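Local coordinates for FAD:protein FMN transferase (Vibrio cholerae, PDB 6NXI) that probably transfers the FMN moiety of FAD, with magnesium as cofactor, onto a threonine hydroxyl of a target flavoprotein, at residues E92-V97 against L275-E280; S240-P245 against R249-R254. All blocks are in the same frame, centred on the assembly; numbering follows the deposited sequence. Where two conformers were deposited one is given.

From the N terminus, the chain first passes through 92-97, the loop between helices 75-90 and 100-105. After 177 further residues it reaches 275-280, at the end of helix 265-278, and interaction 1 closes this long loop. Interaction 2 is local: 240-245 pairs with 249-254 across a short three-residue connection between strands 220-225 and 255-262. It lies wholly within the span that interaction 1 closes. The two contacts touch each other. Glu280 forms a salt bridge with Arg254, Val277 packs on Ile242, and Ala94 O lies against Pro245. Both reach the adenine of FAD, so two loops and helix 265-278 meet around this base.

Interaction 1. Residues E92-V97 against L275-E280; sequences EGALDV and LMVMGE. With FAD (flavin-adenine dinucleotide), chain B.
Ala94 and Val277 bring the loop 92-97 closest to the end of helix 265-278, with their CA atoms 5.6 Å apart and no hydrogen bond between the two segments. The methyl of Ala94 carries the contact. Its CB meets Val277 CG1 at 3.7 Å and Met278 CG at 3.6 Å. Val277 CG1 stands anti to its backbone N (chi1 171°), which puts this branch against Ala94 and leaves CG2 near the adenine amino group. Met278 bends at its last torsion (chi3 87°), and its CE reaches Glu92 OE1 at 3.4 Å. The two side chains cross at about a right angle. Glu92 OE2 makes a salt bridge with Arg282.

N1A and N6A lie on the Watson-Crick edge of the FAD adenine, and the 92-97 backbone pairs with it. Ala94 O accepts from N6A at 3.1 Å, and Asp96 N donates to N1A at 3.0 Å. Leu95 CD1 lies off the base plane, beyond the rim by N1A and C2A.

Glu92 is the C-prime residue of the Schellman motif that ends helix 75-90. Leu95 packs back on Leu87 of that helix. On the other segment, Leu275 and Met276 lead into the sheet, touching strands 294-299 and 255-262.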
loop_
_atom_site.group_PDB
_atom_site.type_symbol
_atom_site.label_atom_id
_atom_site.label_comp_id
_atom_site.label_asym_id
_atom_site.label_seq_id
_atom_site.Cartn_x
_atom_site.Cartn_y
_atom_site.Cartn_z
ATOM N N GLU A 92 15.095 0.133 -6.561
ATOM C CA GLU A 92 16.281 1.024 -6.704
ATOM C C GLU A 92 16.146 2.197 -5.710
ATOM O O GLU A 92 16.535 3.318 -6.080
ATOM C CB GLU A 92 16.420 1.488 -8.172
ATOM C CG GLU A 92 16.583 0.350 -9.205
ATOM C CD GLU A 92 16.486 0.720 -10.699
ATOM O OE1 GLU A 92 16.322 1.937 -11.038
ATOM O OE2 GLU A 92 16.518 -0.213 -11.547
ATOM N N GLY A 93 15.587 1.977 -4.507
ATOM C CA GLY A 93 15.516 3.009 -3.443
ATOM C C GLY A 93 14.231 3.832 -3.444
ATOM O O GLY A 93 14.068 4.689 -2.537
ATOM N N ALA A 94 13.383 3.644 -4.443
ATOM C CA ALA A 94 12.152 4.452 -4.622
ATOM C C ALA A 94 11.184 4.238 -3.441
ATOM O O ALA A 94 10.613 5.202 -2.948
ATOM C CB ALA A 94 11.507 4.109 -5.942
ATOM N N LEU A 95 10.911 2.988 -3.075
ATOM C CA LEU A 95 10.080 2.704 -1.897
ATOM C C LEU A 95 10.971 2.738 -0.678
ATOM O O LEU A 95 11.874 1.885 -0.562
ATOM C CB LEU A 95 9.396 1.348 -2.001
ATOM C CG LEU A 95 8.275 1.187 -0.984
ATOM C CD1 LEU A 95 7.035 1.947 -1.443
ATOM C CD2 LEU A 95 7.931 -0.281 -0.718
ATOM N N ASP A 96 10.784 3.726 0.180
ATOM C CA ASP A 96 11.681 3.904 1.349
ATOM C C ASP A 96 10.814 4.266 2.540
ATOM O O ASP A 96 10.473 5.388 2.691
ATOM C CB ASP A 96 12.794 4.915 1.063
ATOM C CG ASP A 96 13.848 4.935 2.177
ATOM O OD1 ASP A 96 13.524 4.499 3.307
ATOM O OD2 ASP A 96 14.996 5.382 1.888
ATOM N N VAL A 97 10.488 3.300 3.381
ATOM C CA VAL A 97 9.613 3.525 4.561
ATOM C C VAL A 97 10.291 4.441 5.593
ATOM O O VAL A 97 9.594 4.849 6.528
ATOM C CB VAL A 97 9.158 2.189 5.156
ATOM C CG1 VAL A 97 8.245 1.483 4.171
ATOM C CG2 VAL A 97 10.340 1.324 5.602
ATOM N N LEU A 275 6.898 1.591 -7.798
ATOM C CA LEU A 275 6.990 1.749 -9.261
ATOM C C LEU A 275 6.507 3.165 -9.655
ATOM O O LEU A 275 7.112 3.791 -10.561
ATOM C CB LEU A 275 6.222 0.632 -9.960
ATOM C CG LEU A 275 6.713 -0.785 -9.689
ATOM C CD1 LEU A 275 5.845 -1.774 -10.453
ATOM C CD2 LEU A 275 8.168 -0.992 -10.081
ATOM N N MET A 276 5.496 3.710 -8.987
ATOM C CA MET A 276 5.036 5.105 -9.257
ATOM C C MET A 276 6.191 6.110 -9.080
ATOM O O MET A 276 6.392 6.976 -9.946
ATOM C CB MET A 276 3.856 5.464 -8.369
ATOM C CG MET A 276 3.341 6.847 -8.621
ATOM S SD MET A 276 1.524 6.811 -8.400
ATOM C CE MET A 276 1.264 8.559 -8.690
ATOM N N VAL A 277 6.959 5.984 -8.007
ATOM C CA VAL A 277 8.090 6.888 -7.681
ATOM C C VAL A 277 9.194 6.683 -8.730
ATOM O O VAL A 277 9.868 7.679 -9.114
ATOM C CB VAL A 277 8.602 6.691 -6.243
ATOM C CG1 VAL A 277 9.879 7.457 -5.997
ATOM C CG2 VAL A 277 7.544 7.028 -5.190
ATOM N N MET A 278 9.380 5.450 -9.222
ATOM C CA MET A 278 10.444 5.159 -10.238
ATOM C C MET A 278 10.134 5.861 -11.559
ATOM O O MET A 278 11.099 6.282 -12.251
ATOM C CB MET A 278 10.580 3.653 -10.493
ATOM C CG MET A 278 11.124 2.899 -9.327
ATOM S SD MET A 278 11.406 1.150 -9.783
ATOM C CE MET A 278 13.060 1.252 -10.447
ATOM N N GLY A 279 8.848 6.024 -11.883
ATOM C CA GLY A 279 8.423 6.544 -13.176
ATOM C C GLY A 279 8.256 5.433 -14.184
ATOM O O GLY A 279 8.614 4.263 -13.885
ATOM N N GLU A 280 7.648 5.746 -15.322
ATOM C CA GLU A 280 7.192 4.687 -16.256
ATOM C C GLU A 280 8.416 3.983 -16.864
ATOM O O GLU A 280 8.361 2.736 -16.999
ATOM C CB GLU A 280 6.175 5.209 -17.258
ATOM C CG GLU A 280 6.693 6.236 -18.233
ATOM C CD GLU A 280 6.766 7.695 -17.783
ATOM O OE1 GLU A 280 6.633 7.981 -16.566
ATOM O OE2 GLU A 280 7.026 8.552 -18.676
HETATM P PA FAD B . 0.188 4.403 -0.985
HETATM O O1A FAD B . 0.247 5.040 -2.328
HETATM O O2A FAD B . 0.016 2.940 -0.874
HETATM O O5B FAD B . 1.473 4.817 -0.129
HETATM C C5B FAD B . 1.575 6.236 0.163
HETATM C C4B FAD B . 1.892 6.471 1.620
HETATM O O4B FAD B . 3.156 5.877 2.006
HETATM C C3B FAD B . 2.013 7.959 1.942
HETATM O O3B FAD B . 0.749 8.465 2.376
HETATM C C2B FAD B . 3.099 7.994 3.024
HETATM O O2B FAD B . 2.560 7.710 4.296
HETATM C C1B FAD B . 4.013 6.858 2.584
HETATM N N9A FAD B . 5.027 7.186 1.605
HETATM C C8A FAD B . 5.113 8.309 0.770
HETATM N N7A FAD B . 6.099 8.201 -0.086
HETATM C C5A FAD B . 6.733 7.009 0.201
HETATM C C6A FAD B . 7.860 6.385 -0.356
HETATM N N6A FAD B . 8.546 6.860 -1.411
HETATM N N1A FAD B . 8.183 5.174 0.141
HETATM C C2A FAD B . 7.481 4.691 1.186
HETATM N N3A FAD B . 6.395 5.191 1.791
HETATM C C4A FAD B . 6.078 6.376 1.242
HETATM N N1 FAD B . -4.587 7.651 8.508
HETATM C C2 FAD B . -5.205 8.450 9.446
HETATM O O2 FAD B . -5.635 9.579 9.123
HETATM N N3 FAD B . -5.397 8.036 10.725
HETATM C C4 FAD B . -4.969 6.812 11.171
HETATM O O4 FAD B . -5.128 6.481 12.338
HETATM C C4X FAD B . -4.299 5.959 10.232
HETATM N N5 FAD B . -3.862 4.783 10.634
HETATM C C5X FAD B . -3.214 3.987 9.719
HETATM C C6 FAD B . -2.717 2.734 10.134
HETATM C C7 FAD B . -2.059 1.872 9.283
HETATM C C7M FAD B . -1.557 0.541 9.795
HETATM C C8 FAD B . -1.893 2.259 7.932
HETATM C C8M FAD B . -1.173 1.375 6.948
HETATM C C9 FAD B . -2.377 3.500 7.508
HETATM C C9A FAD B . -3.047 4.377 8.373
HETATM N N10 FAD B . -3.520 5.637 7.987
HETATM C C10 FAD B . -4.158 6.467 8.892
HETATM C "C1'" FAD B . -3.425 6.060 6.573
HETATM C "C2'" FAD B . -2.076 6.519 6.150
HETATM O "O2'" FAD B . -1.701 7.693 6.864
HETATM C "C3'" FAD B . -2.103 6.839 4.646
HETATM O "O3'" FAD B . -2.980 7.899 4.336
HETATM C "C4'" FAD B . -2.566 5.691 3.769
HETATM O "O4'" FAD B . -2.029 4.478 4.269
HETATM C "C5'" FAD B . -2.234 5.929 2.309
HETATM O "O5'" FAD B . -2.518 4.708 1.584
HETATM P P FAD B . -2.541 4.737 0.001
HETATM O O1P FAD B . -3.282 5.890 -0.506
HETATM O O2P FAD B . -2.886 3.303 -0.332
HETATM O O3P FAD B . -1.004 5.074 -0.223
#

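Interaction 2. Residues S240-P245 against R249-R254; sequences SHIIDP and RPINNR. With FAD (flavin-adenine dinucleotide), chain B.
Two backbone hydrogen bonds join 240-245 to 249-254, forming a single beta bridge between Ile243 and Pro250. Ile251 N donates to Ile242 O at 2.9 Å. Asp244 N donates to Arg249 O, also at 2.9 Å. Ile243 and Pro250 form a non-hydrogen-bonded antiparallel pair, flanked by these two bonds. Ile242 O also receives a CA-H...O contact from Pro250 CA.

Packing contacts lie beside this bridge. Ile251 was modelled in two conformers. In the one described here, its CD1 meets Ile242 CG2 at 3.7 Å, and the two side chains cross obliquely. Its other branch, CG2, touches Asp244 CB. Ile243 CD1 lies over the Pro250 ring. Pro250 CB and CG also pack against the carbonyl oxygen of Ser240.

Two waters complete the polar links. One joins Ser240 OG to Ile251 O, donating to the latter. The other donates to Asp244 OD2 and accepts from Asn252 N. Asp244 CG is anti to the backbone N (chi1 -177°), which extends the carboxylate to this water, while Asp244 OD1 bonds Thr246. Ser240 OG also accepts from Ile242 N in an ST turn.

Segment 240-245 also binds FAD. Ile243 N donates to N7A at 2.9 Å, and N6A donates to Ile243 O at 2.8 Å. This pair grips the Hoogsteen edge of the adenine. His241 ND1 shares a 2.7 Å hydrogen bond with ribose O3B, which lies in the plane of the imidazole at its edge.

Both segments belong to the connection between strands 220-225 and 255-262. Ile242 and Ile251 pack on Val277 of helix 265-278, and Ile243 rests on Leu102 and Val103 of helix 100-105.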
loop_
_atom_site.group_PDB
_atom_site.type_symbol
_atom_site.label_atom_id
_atom_site.label_comp_id
_atom_site.label_asym_id
_atom_site.label_seq_id
_atom_site.Cartn_x
_atom_site.Cartn_y
_atom_site.Cartn_z
ATOM N N SER A 240 1.320 15.873 -3.420
ATOM C CA SER A 240 0.660 14.589 -3.106
ATOM C C SER A 240 1.421 13.944 -1.967
ATOM O O SER A 240 2.528 14.407 -1.618
ATOM C CB SER A 240 0.596 13.670 -4.282
ATOM O OG SER A 240 1.815 12.921 -4.459
ATOM N N HIS A 241 0.806 12.901 -1.412
ATOM C CA HIS A 241 1.371 12.160 -0.259
ATOM C C HIS A 241 2.496 11.207 -0.654
ATOM O O HIS A 241 3.105 10.679 0.265
ATOM C CB HIS A 241 0.274 11.379 0.444
ATOM C CG HIS A 241 -0.350 10.331 -0.406
ATOM N ND1 HIS A 241 -0.608 9.092 0.087
ATOM C CD2 HIS A 241 -0.827 10.346 -1.680
ATOM C CE1 HIS A 241 -1.200 8.371 -0.855
ATOM N NE2 HIS A 241 -1.341 9.104 -1.953
ATOM N N ILE A 242 2.778 11.019 -1.948
ATOM C CA ILE A 242 3.872 10.110 -2.397
ATOM C C ILE A 242 5.139 10.927 -2.546
ATOM O O ILE A 242 5.179 11.856 -3.357
ATOM C CB ILE A 242 3.439 9.352 -3.666
ATOM C CG1 ILE A 242 2.263 8.412 -3.343
ATOM C CG2 ILE A 242 4.601 8.577 -4.243
ATOM C CD1 ILE A 242 1.592 7.868 -4.591
ATOM N N ILE A 243 6.144 10.611 -1.747
ATOM C CA ILE A 243 7.407 11.389 -1.657
ATOM C C ILE A 243 8.488 10.693 -2.501
ATOM O O ILE A 243 8.649 9.464 -2.432
ATOM C CB ILE A 243 7.822 11.527 -0.169
ATOM C CG1 ILE A 243 6.671 12.091 0.688
ATOM C CG2 ILE A 243 9.120 12.340 -0.058
ATOM C CD1 ILE A 243 6.131 13.445 0.214
ATOM N N ASP A 244 9.278 11.471 -3.222
ATOM C CA ASP A 244 10.468 10.975 -3.946
ATOM C C ASP A 244 11.627 11.029 -2.960
ATOM O O ASP A 244 12.030 12.112 -2.534
ATOM C CB ASP A 244 10.702 11.792 -5.211
ATOM C CG ASP A 244 11.859 11.283 -6.040
ATOM O OD1 ASP A 244 12.753 10.607 -5.472
ATOM O OD2 ASP A 244 11.886 11.650 -7.231
ATOM N N PRO A 245 12.163 9.889 -2.525
ATOM C CA PRO A 245 13.222 9.895 -1.508
ATOM C C PRO A 245 14.469 10.674 -1.939
ATOM O O PRO A 245 15.164 11.145 -1.052
ATOM C CB PRO A 245 13.530 8.396 -1.327
ATOM C CG PRO A 245 12.213 7.756 -1.651
ATOM C CD PRO A 245 11.756 8.506 -2.886
ATOM N N ARG A 249 10.812 15.620 -1.758
ATOM C CA ARG A 249 9.552 16.311 -2.096
ATOM C C ARG A 249 8.519 15.367 -2.692
ATOM O O ARG A 249 8.841 14.317 -3.250
ATOM C CB ARG A 249 9.826 17.423 -3.105
ATOM C CG ARG A 249 10.869 18.441 -2.663
ATOM C CD ARG A 249 11.145 19.441 -3.782
ATOM N NE ARG A 249 12.138 20.419 -3.337
ATOM C CZ ARG A 249 11.851 21.536 -2.689
ATOM N NH1 ARG A 249 10.598 21.855 -2.433
ATOM N NH2 ARG A 249 12.825 22.341 -2.305
ATOM N N PRO A 250 7.242 15.772 -2.698
ATOM C CA PRO A 250 6.250 15.060 -3.495
ATOM C C PRO A 250 6.724 14.760 -4.919
ATOM O O PRO A 250 7.352 15.573 -5.598
ATOM C CB PRO A 250 5.030 15.951 -3.428
ATOM C CG PRO A 250 5.157 16.643 -2.084
ATOM C CD PRO A 250 6.644 16.880 -1.931
ATOM N N ILE A 251 6.367 13.564 -5.387
ATOM C CA ILE A 251 6.788 13.123 -6.736
ATOM C C ILE A 251 6.303 14.126 -7.766
ATOM O O ILE A 251 5.207 14.690 -7.622
ATOM C CB ILE A 251 6.352 11.688 -7.066
ATOM C CG1 ILE A 251 4.842 11.470 -6.923
ATOM C CG2 ILE A 251 7.178 10.728 -6.240
ATOM C CD1 ILE A 251 4.367 10.186 -7.582
ATOM N N ASN A 252 7.159 14.331 -8.738
ATOM C CA ASN A 252 6.926 15.221 -9.884
ATOM C C ASN A 252 7.333 14.396 -11.097
ATOM O O ASN A 252 8.546 14.442 -11.500
ATOM C CB ASN A 252 7.749 16.483 -9.689
ATOM C CG ASN A 252 7.549 17.437 -10.835
ATOM O OD1 ASN A 252 6.527 17.375 -11.510
ATOM N ND2 ASN A 252 8.537 18.288 -11.066
ATOM N N ASN A 253 6.433 13.558 -11.577
ATOM C CA ASN A 253 6.664 12.770 -12.797
ATOM C C ASN A 253 5.329 12.684 -13.535
ATOM O O ASN A 253 4.401 13.339 -13.068
ATOM C CB ASN A 253 7.407 11.466 -12.540
ATOM C CG ASN A 253 6.600 10.430 -11.797
ATOM O OD1 ASN A 253 5.368 10.508 -11.777
ATOM N ND2 ASN A 253 7.297 9.451 -11.225
ATOM N N ARG A 254 5.285 11.903 -14.609
ATOM C CA ARG A 254 4.133 11.868 -15.535
ATOM C C ARG A 254 3.139 10.834 -15.027
ATOM O O ARG A 254 2.084 10.703 -15.681
ATOM C CB ARG A 254 4.560 11.542 -16.967
ATOM C CG ARG A 254 5.273 12.676 -17.694
ATOM C CD ARG A 254 5.857 12.160 -18.993
ATOM N NE ARG A 254 7.117 11.456 -18.795
ATOM C CZ ARG A 254 8.319 12.040 -18.738
ATOM N NH1 ARG A 254 8.455 13.359 -18.830
ATOM N NH2 ARG A 254 9.390 11.289 -18.561
HETATM P PA FAD B . 0.188 4.403 -0.985
HETATM O O1A FAD B . 0.247 5.040 -2.328
HETATM O O2A FAD B . 0.016 2.940 -0.874
HETATM O O5B FAD B . 1.473 4.817 -0.129
HETATM C C5B FAD B . 1.575 6.236 0.163
HETATM C C4B FAD B . 1.892 6.471 1.620
HETATM O O4B FAD B . 3.156 5.877 2.006
HETATM C C3B FAD B . 2.013 7.959 1.942
HETATM O O3B FAD B . 0.749 8.465 2.376
HETATM C C2B FAD B . 3.099 7.994 3.024
HETATM O O2B FAD B . 2.560 7.710 4.296
HETATM C C1B FAD B . 4.013 6.858 2.584
HETATM N N9A FAD B . 5.027 7.186 1.605
HETATM C C8A FAD B . 5.113 8.309 0.770
HETATM N N7A FAD B . 6.099 8.201 -0.086
HETATM C C5A FAD B . 6.733 7.009 0.201
HETATM C C6A FAD B . 7.860 6.385 -0.356
HETATM N N6A FAD B . 8.546 6.860 -1.411
HETATM N N1A FAD B . 8.183 5.174 0.141
HETATM C C2A FAD B . 7.481 4.691 1.186
HETATM N N3A FAD B . 6.395 5.191 1.791
HETATM C C4A FAD B . 6.078 6.376 1.242
HETATM N N1 FAD B . -4.587 7.651 8.508
HETATM C C2 FAD B . -5.205 8.450 9.446
HETATM O O2 FAD B . -5.635 9.579 9.123
HETATM N N3 FAD B . -5.397 8.036 10.725
HETATM C C4 FAD B . -4.969 6.812 11.171
HETATM O O4 FAD B . -5.128 6.481 12.338
HETATM C C4X FAD B . -4.299 5.959 10.232
HETATM N N5 FAD B . -3.862 4.783 10.634
HETATM C C5X FAD B . -3.214 3.987 9.719
HETATM C C6 FAD B . -2.717 2.734 10.134
HETATM C C7 FAD B . -2.059 1.872 9.283
HETATM C C7M FAD B . -1.557 0.541 9.795
HETATM C C8 FAD B . -1.893 2.259 7.932
HETATM C C8M FAD B . -1.173 1.375 6.948
HETATM C C9 FAD B . -2.377 3.500 7.508
HETATM C C9A FAD B . -3.047 4.377 8.373
HETATM N N10 FAD B . -3.520 5.637 7.987
HETATM C C10 FAD B . -4.158 6.467 8.892
HETATM C "C1'" FAD B . -3.425 6.060 6.573
HETATM C "C2'" FAD B . -2.076 6.519 6.150
HETATM O "O2'" FAD B . -1.701 7.693 6.864
HETATM C "C3'" FAD B . -2.103 6.839 4.646
HETATM O "O3'" FAD B . -2.980 7.899 4.336
HETATM C "C4'" FAD B . -2.566 5.691 3.769
HETATM O "O4'" FAD B . -2.029 4.478 4.269
HETATM C "C5'" FAD B . -2.234 5.929 2.309
HETATM O "O5'" FAD B . -2.518 4.708 1.584
HETATM P P FAD B . -2.541 4.737 0.001
HETATM O O1P FAD B . -3.282 5.890 -0.506
HETATM O O2P FAD B . -2.886 3.303 -0.332
HETATM O O3P FAD B . -1.004 5.074 -0.223
HETATM O O HOH W 1 2.875 14.686 -6.086
HETATM O O HOH W 2 10.192 13.733 -8.191
#